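Local coordinates for protein pectate lyase (Bacillus subtilis, PDB 5AMV) that cleaves polygalacturonate, the backbone of pectin, by calcium-dependent beta-elimination, producing unsaturated oligosaccharides, at residues T226-S238 against K257-H269. Sequence-based numbering, arbitrary orientation. Where two conformers were deposited one is given.
With CA (calcium ion), chain C.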
loop_
_atom_site.group_PDB
_atom_site.type_symbol
_atom_site.label_atom_id
_atom_site.label_comp_id
_atom_site.label_asym_id
_atom_site.label_seq_id
_atom_site.Cartn_x
_atom_site.Cartn_y
_atom_site.Cartn_z
ATOM N N THR A 226 0.579 -0.097 0.049
ATOM C CA THR A 226 0.415 0.770 1.214
ATOM C C THR A 226 -1.055 1.238 1.217
ATOM O O THR A 226 -1.415 2.172 0.501
ATOM C CB THR A 226 1.389 1.980 1.187
ATOM O OG1 THR A 226 1.259 2.686 -0.073
ATOM C CG2 THR A 226 2.859 1.524 1.321
ATOM N N ASP A 227 -1.868 0.583 2.029
ATOM C CA ASP A 227 -3.309 0.888 2.076
ATOM C C ASP A 227 -3.648 1.583 3.390
ATOM O O ASP A 227 -2.937 1.440 4.417
ATOM C CB ASP A 227 -4.133 -0.411 1.962
ATOM C CG ASP A 227 -4.102 -1.014 0.566
ATOM O OD1 ASP A 227 -3.654 -0.349 -0.416
ATOM O OD2 ASP A 227 -4.581 -2.162 0.457
ATOM N N ALA A 228 -4.745 2.337 3.381
ATOM C CA ALA A 228 -5.212 3.050 4.581
ATOM C C ALA A 228 -6.730 2.977 4.681
ATOM O O ALA A 228 -7.406 3.230 3.728
ATOM C CB ALA A 228 -4.735 4.501 4.583
ATOM N N SER A 229 -7.233 2.567 5.849
ATOM C CA SER A 229 -8.660 2.339 6.064
ATOM C C SER A 229 -9.031 2.676 7.497
ATOM O O SER A 229 -8.170 2.968 8.335
ATOM C CB SER A 229 -9.025 0.869 5.808
ATOM O OG SER A 229 -8.657 0.466 4.501
ATOM N N ASN A 230 -10.332 2.634 7.778
ATOM C CA ASN A 230 -10.868 2.732 9.139
ATOM C C ASN A 230 -10.384 3.933 9.968
ATOM O O ASN A 230 -9.893 3.817 11.117
ATOM C CB ASN A 230 -10.694 1.387 9.850
ATOM C CG ASN A 230 -11.386 0.247 9.101
ATOM O OD1 ASN A 230 -12.425 0.450 8.471
ATOM N ND2 ASN A 230 -10.782 -0.941 9.129
ATOM N N GLY A 231 -10.475 5.101 9.341
ATOM C CA GLY A 231 -10.197 6.357 10.014
ATOM C C GLY A 231 -8.723 6.663 10.161
ATOM O O GLY A 231 -8.349 7.587 10.901
ATOM N N ALA A 232 -7.873 5.903 9.440
ATOM C CA ALA A 232 -6.464 6.237 9.350
ATOM C C ALA A 232 -6.320 7.741 9.052
ATOM O O ALA A 232 -7.125 8.287 8.308
ATOM C CB ALA A 232 -5.794 5.403 8.228
ATOM N N ASN A 233 -5.323 8.409 9.610
ATOM C CA ASN A 233 -5.271 9.883 9.460
ATOM C C ASN A 233 -3.896 10.441 9.785
ATOM O O ASN A 233 -3.217 9.934 10.680
ATOM C CB ASN A 233 -6.313 10.523 10.428
ATOM C CG ASN A 233 -6.956 11.785 9.900
ATOM O OD1 ASN A 233 -6.883 12.130 8.725
ATOM N ND2 ASN A 233 -7.594 12.522 10.820
ATOM N N TYR A 234 -3.506 11.497 9.067
ATOM C CA TYR A 234 -2.252 12.226 9.327
ATOM C C TYR A 234 -1.065 11.372 8.976
ATOM O O TYR A 234 -0.336 10.861 9.854
ATOM C CB TYR A 234 -2.136 12.779 10.756
ATOM C CG TYR A 234 -3.329 13.603 11.200
ATOM C CD1 TYR A 234 -3.784 14.676 10.409
ATOM C CD2 TYR A 234 -3.985 13.320 12.407
ATOM C CE1 TYR A 234 -4.849 15.460 10.822
ATOM C CE2 TYR A 234 -5.105 14.098 12.812
ATOM C CZ TYR A 234 -5.497 15.153 12.001
ATOM O OH TYR A 234 -6.572 15.948 12.394
ATOM N N ILE A 235 -0.868 11.251 7.662
ATOM C CA ILE A 235 0.105 10.308 7.123
ATOM C C ILE A 235 0.852 10.958 5.976
ATOM O O ILE A 235 0.240 11.614 5.128
ATOM C CB ILE A 235 -0.651 9.080 6.554
ATOM C CG1 ILE A 235 -1.367 8.339 7.697
ATOM C CG2 ILE A 235 0.303 8.112 5.786
ATOM C CD1 ILE A 235 -2.575 7.500 7.213
ATOM N N THR A 236 2.167 10.770 5.934
ATOM C CA THR A 236 2.944 11.228 4.806
ATOM C C THR A 236 3.636 10.016 4.203
ATOM O O THR A 236 4.274 9.271 4.942
ATOM C CB THR A 236 3.992 12.260 5.236
ATOM O OG1 THR A 236 3.298 13.436 5.695
ATOM C CG2 THR A 236 4.929 12.661 4.071
ATOM N N MET A 237 3.532 9.821 2.873
ATOM C CA MET A 237 4.316 8.764 2.207
ATOM C C MET A 237 5.152 9.478 1.135
ATOM O O MET A 237 4.588 10.067 0.195
ATOM C CB MET A 237 3.415 7.720 1.559
ATOM C CG MET A 237 2.338 7.149 2.492
ATOM S SD MET A 237 1.580 5.731 1.669
ATOM C CE MET A 237 0.230 5.482 2.835
ATOM N N SER A 238 6.479 9.441 1.306
ATOM C CA SER A 238 7.374 10.215 0.465
ATOM C C SER A 238 8.508 9.358 -0.055
ATOM O O SER A 238 8.982 8.463 0.638
ATOM C CB SER A 238 7.937 11.432 1.234
ATOM O OG SER A 238 8.603 11.055 2.450
ATOM N N LYS A 257 -18.399 3.413 4.606
ATOM C CA LYS A 257 -17.647 3.916 5.752
ATOM C C LYS A 257 -17.612 5.447 5.789
ATOM O O LYS A 257 -16.557 6.041 5.612
ATOM C CB LYS A 257 -16.235 3.298 5.769
ATOM C CG LYS A 257 -15.518 3.335 7.128
ATOM C CD LYS A 257 -15.917 2.132 7.974
ATOM C CE LYS A 257 -15.342 2.232 9.378
ATOM N NZ LYS A 257 -15.664 1.020 10.186
ATOM N N THR A 258 -18.768 6.085 6.065
ATOM C CA THR A 258 -18.872 7.548 6.037
ATOM C C THR A 258 -18.120 8.199 7.191
ATOM O O THR A 258 -17.816 9.391 7.147
ATOM C CB THR A 258 -20.339 8.015 6.021
ATOM O OG1 THR A 258 -21.028 7.415 7.134
ATOM C CG2 THR A 258 -21.007 7.580 4.704
ATOM N N SER A 259 -17.805 7.405 8.221
ATOM C CA SER A 259 -16.953 7.882 9.307
ATOM C C SER A 259 -15.522 8.225 8.820
ATOM O O SER A 259 -14.775 8.927 9.520
ATOM C CB SER A 259 -16.926 6.853 10.452
ATOM O OG SER A 259 -16.401 5.601 10.023
ATOM N N ASP A 260 -15.153 7.759 7.609
ATOM C CA ASP A 260 -13.901 8.192 6.953
ATOM C C ASP A 260 -13.914 9.652 6.501
ATOM O O ASP A 260 -12.862 10.247 6.268
ATOM C CB ASP A 260 -13.529 7.298 5.774
ATOM C CG ASP A 260 -12.917 5.970 6.197
ATOM O OD1 ASP A 260 -12.521 5.809 7.391
ATOM O OD2 ASP A 260 -12.835 5.070 5.327
ATOM N N ASP A 261 -15.104 10.246 6.360
ATOM C CA ASP A 261 -15.175 11.655 6.042
ATOM C C ASP A 261 -14.461 12.471 7.149
ATOM O O ASP A 261 -14.674 12.236 8.348
ATOM C CB ASP A 261 -16.647 12.080 5.869
ATOM C CG ASP A 261 -16.792 13.524 5.388
ATOM O OD1 ASP A 261 -15.977 13.987 4.574
ATOM O OD2 ASP A 261 -17.727 14.262 5.860
ATOM N N GLY A 262 -13.628 13.413 6.730
ATOM C CA GLY A 262 -12.768 14.176 7.641
ATOM C C GLY A 262 -11.469 13.490 8.060
ATOM O O GLY A 262 -10.656 14.075 8.785
ATOM N N LYS A 263 -11.276 12.260 7.617
ATOM C CA LYS A 263 -10.040 11.522 7.956
ATOM C C LYS A 263 -9.325 11.169 6.650
ATOM O O LYS A 263 -9.536 11.837 5.625
ATOM C CB LYS A 263 -10.349 10.292 8.790
ATOM C CG LYS A 263 -11.235 10.658 10.041
ATOM C CD LYS A 263 -11.227 9.615 11.107
ATOM C CE LYS A 263 -11.747 10.164 12.447
ATOM N NZ LYS A 263 -13.245 10.187 12.398
ATOM N N LEU A 264 -8.415 10.193 6.704
ATOM C CA LEU A 264 -7.658 9.799 5.498
ATOM C C LEU A 264 -6.893 11.007 4.955
ATOM O O LEU A 264 -6.768 11.191 3.763
ATOM C CB LEU A 264 -8.583 9.154 4.425
ATOM C CG LEU A 264 -9.244 7.841 4.887
ATOM C CD1 LEU A 264 -10.342 7.342 3.955
ATOM C CD2 LEU A 264 -8.157 6.713 5.072
ATOM N N LYS A 265 -6.364 11.832 5.848
ATOM C CA LYS A 265 -5.535 12.963 5.483
ATOM C C LYS A 265 -4.137 12.429 5.289
ATOM O O LYS A 265 -3.405 12.141 6.250
ATOM C CB LYS A 265 -5.566 14.064 6.543
ATOM C CG LYS A 265 -6.931 14.755 6.566
ATOM C CD LYS A 265 -6.928 15.788 7.684
ATOM C CE LYS A 265 -8.053 16.838 7.519
ATOM N NZ LYS A 265 -9.426 16.225 7.442
ATOM N N ILE A 266 -3.793 12.325 4.009
ATOM C CA ILE A 266 -2.540 11.691 3.553
ATOM C C ILE A 266 -1.873 12.592 2.514
ATOM O O ILE A 266 -2.521 13.093 1.583
ATOM C CB ILE A 266 -2.861 10.326 2.944
ATOM C CG1 ILE A 266 -3.510 9.406 3.999
ATOM C CG2 ILE A 266 -1.566 9.672 2.381
ATOM C CD1 ILE A 266 -4.300 8.262 3.337
ATOM N N THR A 267 -0.564 12.739 2.639
ATOM C CA THR A 267 0.236 13.415 1.629
ATOM C C THR A 267 1.126 12.410 0.926
ATOM O O THR A 267 1.871 11.696 1.578
ATOM C CB THR A 267 1.113 14.513 2.266
ATOM O OG1 THR A 267 0.263 15.466 2.912
ATOM C CG2 THR A 267 2.003 15.256 1.248
ATOM N N LEU A 268 1.024 12.367 -0.399
ATOM C CA LEU A 268 1.921 11.528 -1.198
ATOM C C LEU A 268 2.819 12.410 -2.019
ATOM O O LEU A 268 2.333 13.137 -2.893
ATOM C CB LEU A 268 1.134 10.637 -2.180
ATOM C CG LEU A 268 0.050 9.744 -1.546
ATOM C CD1 LEU A 268 -0.561 8.881 -2.621
ATOM C CD2 LEU A 268 0.629 8.822 -0.477
ATOM N N HIS A 269 4.122 12.349 -1.766
ATOM C CA HIS A 269 5.009 13.105 -2.657
ATOM C C HIS A 269 6.309 12.420 -3.000
ATOM O O HIS A 269 6.825 11.648 -2.221
ATOM C CB HIS A 269 5.215 14.553 -2.123
ATOM C CG HIS A 269 6.122 14.663 -0.924
ATOM N ND1 HIS A 269 7.497 14.766 -1.037
ATOM C CD2 HIS A 269 5.846 14.706 0.410
ATOM C CE1 HIS A 269 8.029 14.855 0.172
ATOM N NE2 HIS A 269 7.053 14.826 1.067
HETATM CA CA CA C . -5.452 -4.014 1.590
HETATM O O HOH W 1 -11.908 2.632 5.379
HETATM O O HOH W 2 -9.030 15.364 10.742
HETATM O O HOH W 3 -7.379 -3.336 0.439
HETATM O O HOH W 4 -6.400 -2.653 3.212
HETATM O O HOH W 5 -5.883 -5.926 2.876
#
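Ala-228, next on its strand after Asp-227, whose OD2 binds calcium together with Asp-184 and Asp-223, places its CB against Leu-264 CD2 and Ile-266 CD1 inside the right-handed parallel beta-helix of this polysaccharide lyase; the two segments illustrate how successive coils of such a solenoid stack. The type I' turn from Ser-229 to Ala-232 then meets a carboxylate of the next coil: Gly-231 N donates to Asp-260 OD1 at 2.9 Å, while OD2 reaches Asn-230 N through a water. Past the turn, Ala-232 O takes the N-H of Leu-264.

Asn-233 stands just before the corner at Tyr-234. With chi1 at -146°, off the staggered positions, its amide reaches the next coil, where OD1 receives Lys-265 N at 2.9 Å in the carbonyl plane; ND2 reaches Gly-262 O through a second water. Lys-265 NZ also bonds to that carbonyl, from above its plane, and the lysine's CD lies 3.8 Å from CE1 of the Tyr-234 ring.

From Ile-235 onward the strands run parallel, the axes of 235-238 and 266-269 approaching to 4.7 Å, joined by Ile-235 O to Thr-267 N, Thr-267 O to Met-237 N and Met-237 O to His-269 N. Ile-235 lies alongside Ile-266, and Met-237 alongside Leu-268; Ile-188 touches Ile-235 and Met-237, and Phe-251 all but Ile-235. On the other face Ser-238, whose OG bonds to Asp-197 and Trp-195, sets its CB over the imidazole of His-269, itself bonded through NE2 to Asp-12 OD1, 3.7 Å from CB to ring centroid.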